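Local coordinates for protein endoglucanase FnCel5A (Fervidobacterium nodosum, PDB 3NCO) that probably hydrolyses internal beta-1,4-glucosidic bonds of cellulose, as an endoglucanase of glycoside hydrolase family 5 built on a TIM barrel, at residues Gly39-Asp44 and Leu81-His86; Glu45-Ile50 and Val88-Lys93; Gly27-Leu30 and Val34-Ser37; Asn17-His22 and Asp95-Ile100. All coordinates share one frame; numbering follows the deposited sequence.

Contact 1. Residues Gly39-Asp44 and Leu81-His86; sequences GVYIED and LDRVKH
Residues 39-44 form an irregular stretch that passes helical residues 81-86 at a distance, with Ile42 and Arg83 10.2 Å apart between their CA atoms, and long side chains span the interval. Arg83 does most of the bridging. Its CG sets out trans to the backbone N (chi1 178°), the chain then bends at chi2, and the guanidinium ends up beside the loop. There NH2 donates a hydrogen bond to Ile42 O at 2.8 Å; the oxygen lies in the guanidinium plane, and the nitrogen sits in the carbonyl plane on a lone pair. The Tyr41 ring lies almost parallel to the same guanidinium, the planes only 6° apart. Arg83 NH2 is over the rim of the ring face, while Tyr41 OH stands above the middle of the guanidinium, 3.4 Å from Arg83 CZ. A salt bridge from Arg83 NE to Glu35 further fixes the group. One turn on, His86 NE2 donates to Asp44 OD1 at 2.8 Å, reaching the syn side of a carboxylate turned 33° from the imidazole. A water links the two hydrogen bonds: it donates to Ile42 O (2.6 Å) and to Asp44 OD1 (2.8 Å) and accepts from Arg83 NH1 (3.0 Å). This is a surface-lying polar network, including a histidine-carboxylate hydrogen bond, joining the loop after the first strand of a TIM barrel to the outer helix 78-93.

Contact 2. Residues Glu45-Ile50 and Val88-Lys93; sequences EYFKII and VDVALK
Backbone bonds of 2.8 Å, from Ile50 N to Tyr46 O and from Lys93 N to Asp89 O, belong to the two helical turns that bring Phe47 against Val90 and Ala91. The meeting itself is apolar and close, the CA atoms of Phe47 and Ala91 being 5.4 Å apart; the small alanine leaves the backbones room to approach. Phe47 points at the other helix and lays one ring face against Ala91. The methyl CB of Ala91 stands 3.9 Å from the ring centroid and 19° off the ring normal, a CH-pi contact displaced toward the CD1 side, where Ala91 CB is 3.7 Å from Phe47 CD1. At the CD2 corner, on the same side of the ring plane, Val90 CG1 comes in obliquely, 3.6 Å from Phe47 CD2. That methyl is the branch lying trans to the valine N (chi1 176°), and the two side chains run roughly at right angles. Ile42 and Val58 also touch Phe47, which is buried. With Phe47 cut back to an alanine, a gap would probably open between the helices, leaving the methyls of Val90 and Ala91 without the ring they pack on. Ala91 also rests on Val58 and Val98, so the contact lies where two neighbouring outer helices, 44-53 and 78-93, meet over strands 57-60 and 97-101, the helix-on-sheet layering of a TIM barrel.

Contact 3. Residues Gly27-Leu30 and Val34-Ser37; sequences GNAL and VEGS
Van der Waals contact comes from Glu35, whose aliphatic part lies along the backbone and side chains of Ala29 and Leu30. Its CG is 4.0 Å from Ala29 CB, and OE1 comes within 3.5 Å of Leu30 CD2. The chain is extended, with CG trans to the glutamate N (chi1 -168°), which brings the carboxylate alongside Leu30. A weaker polar touch is the CA-H...O contact from Glu35 CA to Ala29 O, 3.4 Å long. Hydrogen bonds hold residues 34-37 in shape: Val34 O accepts from both Ser37 N (2.9 Å) and Ser37 OG (2.8 Å), the hydroxyl arriving in the carbonyl plane on a lone pair. One water joins the segments, donating to Asn28 O (2.7 Å) and accepting from Gly36 N (2.9 Å). The charged end of Glu35 is held elsewhere, OE2 by a hydrogen bond from Ile42 N and OE1 by Arg83. A glutamine in place of Glu35 has no charge to set against Arg83, whose guanidinium would probably be less firmly held beside the turn. The arrangement is a type II beta turn, Val34 to Ser37, with Gly36 at the position that favours positive phi, folded back within the loop after the first barrel strand.

Contact 4. Residues Asn17-His22 and Asp95-Ile100; sequences NKMIGH and DLVVII
At the floor of the TIM barrel, the end away from the loops that follow the strands, Met19 and Ile20 of the N-terminal helix 12-20 meet Val97 and Ile99 of strand 97-101. The backbones come closest at Ile20 and Val97, with CA atoms 6.3 Å apart. Val97 points toward the helix and presents its CG2 branch, which is shared by two parts of Met19, modelled as selenomethionine: the carbonyl O at 3.7 Å and the terminal methyl CE, also at 3.7 Å. The bend at chi3 (46°) of Met19 turns that methyl back onto the valine, and the two side chains run at about a right angle. Two residues along the strand, Ile99 makes a looser contact, its CD1 standing 4.1 Å from CD1 of Ile20, methyl tip to methyl tip. Both isoleucines send CG1 trans to their carbonyl carbon and continue nearly straight at chi2, extending both chains so that CD1 is the atom that meets. Gly21, the first residue to leave helical angles, has positive phi (53°) and lets the chain turn into strand 22-25. Ile20 O takes a hydrogen bond from Ser57 OG of strand 57-60. Phe138 of strand 137-140 packs on both Ile20 and Val97, while Phe257 of strand 256-261 touches Ile20 and Ile99, extending the buried cluster across the barrel. The alternate residues Val98 and Ile100 face outward, against Ala91, Leu92 and Val88 of helix 78-93.

Overall arrangement
The four contacts follow the first three strands of a TIM barrel and the helices beside them. Contacts 1 and 3, with centres about 9 Å apart, are tied through Glu35, whose OE1 pairs with Arg83 NE at 3.0 Å; both belong to the loop side, where the active sites of TIM-barrel enzymes lie. Contact 2, about 10 Å from contact 1 centre to centre, continues along the same helix 78-93, and Ile42 CG2 meets Phe47 CE2 at 3.5 Å between them. That helix ends in a Schellman motif, Leu96 N lying 3.2 Å from Ala91 O, and leads into contact 4, its centre about 12 Å from that of contact 2. Contacts 3 and 4 are farthest apart, about 21 Å between centres.

Contact 1. Residues Gly39-Asp44 and Leu81-His86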
# COMPACT_ATOMS: atom_id res chain seq x y z
N GLY A 39 19.01 -2.51 -0.59
CA GLY A 39 19.33 -3.81 0.00
C GLY A 39 18.28 -4.89 -0.21
O GLY A 39 18.41 -5.99 0.34
N VAL A 40 17.24 -4.57 -0.97
CA VAL A 40 16.21 -5.57 -1.27
C VAL A 40 16.06 -5.73 -2.77
O VAL A 40 16.01 -4.74 -3.52
CB VAL A 40 14.87 -5.17 -0.68
CG1 VAL A 40 13.86 -6.30 -0.90
CG2 VAL A 40 15.01 -4.90 0.81
N TYR A 41 16.00 -6.98 -3.22
CA TYR A 41 15.85 -7.21 -4.65
C TYR A 41 14.87 -8.36 -4.73
O TYR A 41 15.09 -9.39 -4.07
CB TYR A 41 17.19 -7.60 -5.31
CG TYR A 41 17.01 -7.87 -6.79
CD1 TYR A 41 16.91 -6.80 -7.66
CD2 TYR A 41 16.89 -9.18 -7.29
CE1 TYR A 41 16.70 -7.00 -9.04
CE2 TYR A 41 16.64 -9.40 -8.66
CZ TYR A 41 16.55 -8.29 -9.51
OH TYR A 41 16.35 -8.47 -10.87
N ILE A 42 13.80 -8.20 -5.51
CA ILE A 42 12.72 -9.21 -5.52
C ILE A 42 13.13 -10.49 -6.25
O ILE A 42 13.38 -10.49 -7.45
CB ILE A 42 11.39 -8.63 -6.07
CG1 ILE A 42 11.01 -7.35 -5.27
CG2 ILE A 42 10.28 -9.74 -6.04
CD1 ILE A 42 9.88 -6.57 -5.83
N GLU A 43 13.19 -11.57 -5.49
CA GLU A 43 13.47 -12.89 -6.03
C GLU A 43 12.16 -13.54 -6.40
O GLU A 43 11.15 -13.38 -5.71
CB GLU A 43 14.25 -13.76 -4.98
CG GLU A 43 15.63 -13.13 -4.57
CD GLU A 43 16.45 -13.91 -3.45
OE1 GLU A 43 16.18 -15.15 -3.25
OE2 GLU A 43 17.41 -13.31 -2.78
N ASP A 44 12.16 -14.31 -7.50
CA ASP A 44 10.91 -14.97 -7.91
C ASP A 44 10.41 -15.87 -6.80
O ASP A 44 9.18 -16.03 -6.64
CB ASP A 44 11.19 -15.86 -9.14
CG ASP A 44 11.37 -15.06 -10.42
OD1 ASP A 44 11.35 -13.80 -10.38
OD2 ASP A 44 11.55 -15.73 -11.50
N LEU A 81 9.87 -1.46 -17.43
CA LEU A 81 8.53 -1.96 -17.63
C LEU A 81 8.58 -3.50 -17.72
O LEU A 81 7.76 -4.21 -17.11
CB LEU A 81 7.95 -1.38 -18.93
CG LEU A 81 6.49 -1.81 -19.25
CD1 LEU A 81 5.52 -1.54 -18.07
CD2 LEU A 81 6.03 -1.12 -20.54
N ASP A 82 9.58 -4.02 -18.44
CA ASP A 82 9.73 -5.48 -18.58
C ASP A 82 9.93 -6.15 -17.22
O ASP A 82 9.37 -7.21 -16.94
CB ASP A 82 10.87 -5.82 -19.52
CG ASP A 82 10.51 -5.54 -20.96
OD1 ASP A 82 9.32 -5.26 -21.25
OD2 ASP A 82 11.43 -5.63 -21.81
N ARG A 83 10.73 -5.50 -16.39
CA ARG A 83 10.97 -5.99 -15.02
C ARG A 83 9.67 -6.05 -14.21
O ARG A 83 9.40 -7.09 -13.54
CB ARG A 83 11.96 -5.03 -14.30
CG ARG A 83 12.28 -5.37 -12.82
CD ARG A 83 12.75 -6.79 -12.62
NE ARG A 83 12.91 -7.05 -11.20
CZ ARG A 83 13.00 -8.26 -10.67
NH1 ARG A 83 12.97 -9.36 -11.45
NH2 ARG A 83 13.14 -8.38 -9.32
N VAL A 84 8.92 -4.93 -14.21
CA VAL A 84 7.66 -4.93 -13.44
C VAL A 84 6.70 -6.03 -13.97
O VAL A 84 6.03 -6.74 -13.19
CB VAL A 84 7.02 -3.51 -13.37
CG1 VAL A 84 5.72 -3.52 -12.59
CG2 VAL A 84 7.97 -2.56 -12.68
N LYS A 85 6.62 -6.14 -15.29
CA LYS A 85 5.76 -7.18 -15.91
C LYS A 85 6.21 -8.55 -15.47
O LYS A 85 5.39 -9.44 -15.20
CB LYS A 85 5.77 -7.12 -17.44
CG LYS A 85 4.94 -6.00 -18.00
CD LYS A 85 5.19 -5.73 -19.47
CE LYS A 85 4.36 -6.61 -20.40
NZ LYS A 85 4.46 -6.05 -21.80
N HIS A 86 7.52 -8.76 -15.44
CA HIS A 86 8.02 -10.05 -14.96
C HIS A 86 7.59 -10.32 -13.51
O HIS A 86 7.09 -11.40 -13.17
CB HIS A 86 9.53 -10.15 -15.07
CG HIS A 86 10.09 -11.34 -14.36
ND1 HIS A 86 10.02 -12.62 -14.89
CD2 HIS A 86 10.63 -11.47 -13.12
CE1 HIS A 86 10.56 -13.48 -14.02
NE2 HIS A 86 10.94 -12.79 -12.94
O HOH W 1 13.21 -11.82 -9.68

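Contact 2. Residues Glu45-Ile50 and Val88-Lys93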
# COMPACT_ATOMS: atom_id res chain seq x y z
N GLU A 45 11.32 -16.49 -6.06
CA GLU A 45 10.93 -17.44 -4.97
C GLU A 45 10.12 -16.73 -3.87
O GLU A 45 9.36 -17.35 -3.16
CB GLU A 45 12.14 -18.14 -4.32
CG GLU A 45 13.00 -17.14 -3.50
CD GLU A 45 14.33 -17.67 -2.96
OE1 GLU A 45 14.40 -18.04 -1.75
OE2 GLU A 45 15.32 -17.73 -3.77
N TYR A 46 10.29 -15.41 -3.72
CA TYR A 46 9.57 -14.69 -2.66
C TYR A 46 8.07 -14.88 -2.77
O TYR A 46 7.37 -14.99 -1.74
CB TYR A 46 9.86 -13.20 -2.73
CG TYR A 46 11.26 -12.78 -2.25
CD1 TYR A 46 12.12 -13.69 -1.64
CD2 TYR A 46 11.64 -11.45 -2.34
CE1 TYR A 46 13.40 -13.28 -1.18
CE2 TYR A 46 12.88 -11.02 -1.87
CZ TYR A 46 13.73 -11.93 -1.27
OH TYR A 46 14.97 -11.49 -0.82
N PHE A 47 7.58 -14.91 -4.01
CA PHE A 47 6.09 -15.03 -4.18
C PHE A 47 5.55 -16.42 -3.82
O PHE A 47 4.43 -16.54 -3.25
CB PHE A 47 5.67 -14.56 -5.57
CG PHE A 47 6.03 -13.15 -5.83
CD1 PHE A 47 5.41 -12.12 -5.13
CD2 PHE A 47 7.00 -12.83 -6.77
CE1 PHE A 47 5.76 -10.76 -5.35
CE2 PHE A 47 7.38 -11.50 -7.00
CZ PHE A 47 6.74 -10.46 -6.31
N LYS A 48 6.34 -17.46 -4.10
CA LYS A 48 5.98 -18.80 -3.70
C LYS A 48 6.00 -18.88 -2.17
O LYS A 48 5.11 -19.46 -1.57
CB LYS A 48 6.95 -19.84 -4.32
CG LYS A 48 6.74 -21.26 -3.83
CD LYS A 48 7.77 -22.20 -4.44
CE LYS A 48 7.65 -23.60 -3.80
NZ LYS A 48 8.56 -24.64 -4.35
N ILE A 49 6.99 -18.25 -1.55
CA ILE A 49 7.11 -18.18 -0.07
C ILE A 49 5.94 -17.47 0.58
O ILE A 49 5.33 -17.93 1.55
CB ILE A 49 8.47 -17.54 0.27
CG1 ILE A 49 9.59 -18.52 -0.10
CG2 ILE A 49 8.59 -17.13 1.73
CD1 ILE A 49 10.96 -17.89 -0.22
N ILE A 50 5.63 -16.31 0.05
CA ILE A 50 4.48 -15.56 0.53
C ILE A 50 3.17 -16.34 0.43
O ILE A 50 2.36 -16.36 1.36
CB ILE A 50 4.40 -14.18 -0.24
CG1 ILE A 50 5.61 -13.29 0.15
CG2 ILE A 50 3.05 -13.43 0.05
CD1 ILE A 50 5.76 -12.03 -0.70
N VAL A 88 5.08 -8.97 -11.73
CA VAL A 88 3.62 -9.22 -11.68
C VAL A 88 3.27 -10.61 -12.17
O VAL A 88 2.45 -11.29 -11.53
CB VAL A 88 2.90 -8.35 -12.66
CG1 VAL A 88 1.42 -8.70 -12.69
CG2 VAL A 88 3.05 -6.92 -12.17
N ASP A 89 3.92 -11.04 -13.26
CA ASP A 89 3.68 -12.37 -13.83
C ASP A 89 3.94 -13.47 -12.80
O ASP A 89 3.13 -14.38 -12.62
CB ASP A 89 4.59 -12.63 -15.04
CG ASP A 89 4.15 -11.88 -16.29
OD1 ASP A 89 3.01 -11.39 -16.34
OD2 ASP A 89 4.98 -11.85 -17.23
N VAL A 90 5.10 -13.38 -12.14
CA VAL A 90 5.45 -14.38 -11.15
C VAL A 90 4.47 -14.36 -9.97
O VAL A 90 4.11 -15.40 -9.43
CB VAL A 90 6.89 -14.14 -10.65
CG1 VAL A 90 7.23 -15.12 -9.54
CG2 VAL A 90 7.89 -14.28 -11.77
N ALA A 91 4.06 -13.18 -9.52
CA ALA A 91 3.15 -13.22 -8.37
C ALA A 91 1.79 -13.82 -8.74
O ALA A 91 1.22 -14.58 -7.98
CB ALA A 91 2.96 -11.79 -7.83
N LEU A 92 1.30 -13.52 -9.95
CA LEU A 92 0.03 -14.08 -10.43
C LEU A 92 0.18 -15.58 -10.66
O LEU A 92 -0.77 -16.35 -10.46
CB LEU A 92 -0.42 -13.38 -11.72
CG LEU A 92 -0.90 -11.96 -11.64
CD1 LEU A 92 -1.14 -11.47 -13.07
CD2 LEU A 92 -2.18 -11.89 -10.76
N LYS A 93 1.38 -15.98 -11.05
CA LYS A 93 1.64 -17.39 -11.24
C LYS A 93 1.47 -18.15 -9.92
O LYS A 93 1.06 -19.29 -9.92
CB LYS A 93 3.06 -17.60 -11.83
CG LYS A 93 3.56 -19.04 -11.76
CD LYS A 93 5.04 -19.15 -12.20
CE LYS A 93 5.46 -20.63 -12.39
NZ LYS A 93 6.90 -20.72 -12.81

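Contact 3. Residues Gly27-Leu30 and Val34-Ser37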
# COMPACT_ATOMS: atom_id res chain seq x y z
N GLY A 27 8.19 -4.35 -0.27
CA GLY A 27 8.81 -3.02 -0.18
C GLY A 27 10.33 -2.95 -0.07
O GLY A 27 11.02 -3.98 0.18
N ASN A 28 10.81 -1.71 -0.19
CA ASN A 28 12.24 -1.38 -0.21
C ASN A 28 12.95 -1.92 -1.43
O ASN A 28 14.17 -2.05 -1.40
CB ASN A 28 12.93 -1.93 1.07
CG ASN A 28 12.80 -0.99 2.26
OD1 ASN A 28 11.71 -0.61 2.64
ND2 ASN A 28 13.92 -0.68 2.89
N ALA A 29 12.18 -2.22 -2.49
CA ALA A 29 12.71 -2.82 -3.69
C ALA A 29 12.47 -1.91 -4.92
O ALA A 29 13.33 -1.09 -5.26
CB ALA A 29 12.13 -4.24 -3.94
N LEU A 30 11.32 -2.06 -5.61
CA LEU A 30 11.13 -1.29 -6.84
C LEU A 30 10.83 0.19 -6.57
O LEU A 30 10.76 0.95 -7.56
CB LEU A 30 9.98 -1.85 -7.67
CG LEU A 30 10.41 -3.14 -8.41
CD1 LEU A 30 9.16 -4.02 -8.74
CD2 LEU A 30 11.27 -2.83 -9.68
N VAL A 34 16.97 2.63 -7.68
CA VAL A 34 17.27 1.48 -8.52
C VAL A 34 17.01 0.23 -7.64
O VAL A 34 17.44 0.16 -6.47
CB VAL A 34 18.75 1.46 -8.97
CG1 VAL A 34 19.02 0.15 -9.71
CG2 VAL A 34 19.08 2.63 -9.89
N GLU A 35 16.28 -0.76 -8.19
CA GLU A 35 15.94 -1.92 -7.34
C GLU A 35 17.24 -2.56 -6.87
O GLU A 35 18.14 -2.89 -7.67
CB GLU A 35 15.11 -2.94 -8.09
CG GLU A 35 14.48 -4.02 -7.17
CD GLU A 35 13.86 -5.18 -7.95
OE1 GLU A 35 13.85 -5.11 -9.19
OE2 GLU A 35 13.43 -6.18 -7.31
N GLY A 36 17.30 -2.79 -5.56
CA GLY A 36 18.51 -3.37 -4.95
C GLY A 36 19.32 -2.33 -4.19
O GLY A 36 20.09 -2.67 -3.30
N SER A 37 19.15 -1.06 -4.53
CA SER A 37 20.03 -0.08 -3.91
C SER A 37 19.74 0.21 -2.41
O SER A 37 20.56 0.87 -1.74
CB SER A 37 20.06 1.20 -4.75
OG SER A 37 18.81 1.87 -4.66
O HOH W 2 16.42 -2.08 -2.91

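Contact 4. Residues Asn17-His22 and Asp95-Ile100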
# COMPACT_ATOMS: atom_id res chain seq x y z
N ASN A 17 -12.45 -6.26 -2.99
CA ASN A 17 -11.69 -5.87 -1.77
C ASN A 17 -11.44 -7.07 -0.88
O ASN A 17 -10.36 -7.24 -0.34
CB ASN A 17 -12.42 -4.76 -1.00
CG ASN A 17 -11.58 -4.17 0.12
OD1 ASN A 17 -10.45 -3.76 -0.08
ND2 ASN A 17 -12.19 -4.08 1.29
N LYS A 18 -12.43 -7.97 -0.79
CA LYS A 18 -12.27 -9.20 0.03
C LYS A 18 -11.18 -10.12 -0.52
O LYS A 18 -10.54 -10.88 0.24
CB LYS A 18 -13.61 -9.97 0.08
CG LYS A 18 -14.51 -9.41 1.12
CD LYS A 18 -15.92 -10.02 1.02
CE LYS A 18 -16.07 -11.19 2.00
NZ LYS A 18 -15.18 -12.34 1.64
N MSE A 19 -10.98 -10.04 -1.83
CA MSE A 19 -9.89 -10.80 -2.48
C MSE A 19 -8.49 -10.33 -2.05
O MSE A 19 -7.54 -11.13 -2.03
CB MSE A 19 -10.03 -10.76 -3.98
CG MSE A 19 -11.21 -11.58 -4.49
SE MSE A 19 -11.41 -11.20 -6.43
CE MSE A 19 -9.58 -11.34 -7.05
N ILE A 20 -8.37 -9.05 -1.70
CA ILE A 20 -7.10 -8.57 -1.11
C ILE A 20 -6.81 -9.35 0.18
O ILE A 20 -5.67 -9.73 0.45
CB ILE A 20 -7.12 -7.03 -0.84
CG1 ILE A 20 -7.32 -6.30 -2.18
CG2 ILE A 20 -5.83 -6.57 -0.12
CD1 ILE A 20 -7.48 -4.78 -1.96
N GLY A 21 -7.86 -9.57 0.97
CA GLY A 21 -7.74 -10.37 2.17
C GLY A 21 -6.64 -9.94 3.13
O GLY A 21 -6.61 -8.83 3.62
N HIS A 22 -5.75 -10.87 3.46
CA HIS A 22 -4.58 -10.56 4.23
C HIS A 22 -3.34 -10.61 3.35
O HIS A 22 -2.95 -11.68 2.86
CB HIS A 22 -4.42 -11.53 5.39
CG HIS A 22 -5.50 -11.44 6.44
ND1 HIS A 22 -6.84 -11.65 6.16
CD2 HIS A 22 -5.44 -11.22 7.78
CE1 HIS A 22 -7.55 -11.55 7.28
NE2 HIS A 22 -6.72 -11.29 8.27
N ASP A 95 -0.64 -17.39 -7.65
CA ASP A 95 -2.04 -17.24 -7.18
C ASP A 95 -2.19 -16.18 -6.08
O ASP A 95 -3.02 -16.32 -5.15
CB ASP A 95 -2.60 -18.58 -6.72
CG ASP A 95 -2.80 -19.55 -7.87
OD1 ASP A 95 -2.90 -19.11 -9.04
OD2 ASP A 95 -2.87 -20.77 -7.60
N LEU A 96 -1.43 -15.10 -6.21
CA LEU A 96 -1.62 -13.93 -5.32
C LEU A 96 -2.40 -12.88 -6.07
O LEU A 96 -2.19 -12.73 -7.28
CB LEU A 96 -0.25 -13.35 -4.93
CG LEU A 96 0.57 -14.29 -4.04
CD1 LEU A 96 2.08 -13.83 -3.98
CD2 LEU A 96 0.02 -14.36 -2.61
N VAL A 97 -3.25 -12.10 -5.35
CA VAL A 97 -3.79 -10.87 -5.92
C VAL A 97 -2.63 -9.89 -5.85
O VAL A 97 -1.81 -9.96 -4.89
CB VAL A 97 -5.01 -10.41 -5.09
CG1 VAL A 97 -5.37 -8.96 -5.36
CG2 VAL A 97 -6.20 -11.30 -5.48
N VAL A 98 -2.51 -9.02 -6.86
CA VAL A 98 -1.33 -8.17 -6.92
C VAL A 98 -1.81 -6.73 -7.06
O VAL A 98 -2.69 -6.46 -7.91
CB VAL A 98 -0.45 -8.53 -8.14
CG1 VAL A 98 0.77 -7.63 -8.17
CG2 VAL A 98 -0.09 -10.05 -8.08
N ILE A 99 -1.22 -5.83 -6.23
CA ILE A 99 -1.54 -4.40 -6.29
C ILE A 99 -0.24 -3.73 -6.74
O ILE A 99 0.79 -3.91 -6.09
CB ILE A 99 -1.96 -3.87 -4.90
CG1 ILE A 99 -3.33 -4.42 -4.41
CG2 ILE A 99 -2.12 -2.34 -4.96
CD1 ILE A 99 -3.51 -4.35 -2.92
N ILE A 100 -0.27 -3.02 -7.89
CA ILE A 100 0.93 -2.26 -8.30
C ILE A 100 0.56 -0.76 -8.19
O ILE A 100 -0.55 -0.37 -8.61
CB ILE A 100 1.43 -2.65 -9.75
CG1 ILE A 100 0.38 -2.27 -10.84
CG2 ILE A 100 1.98 -4.15 -9.85
CD1 ILE A 100 0.92 -2.60 -12.29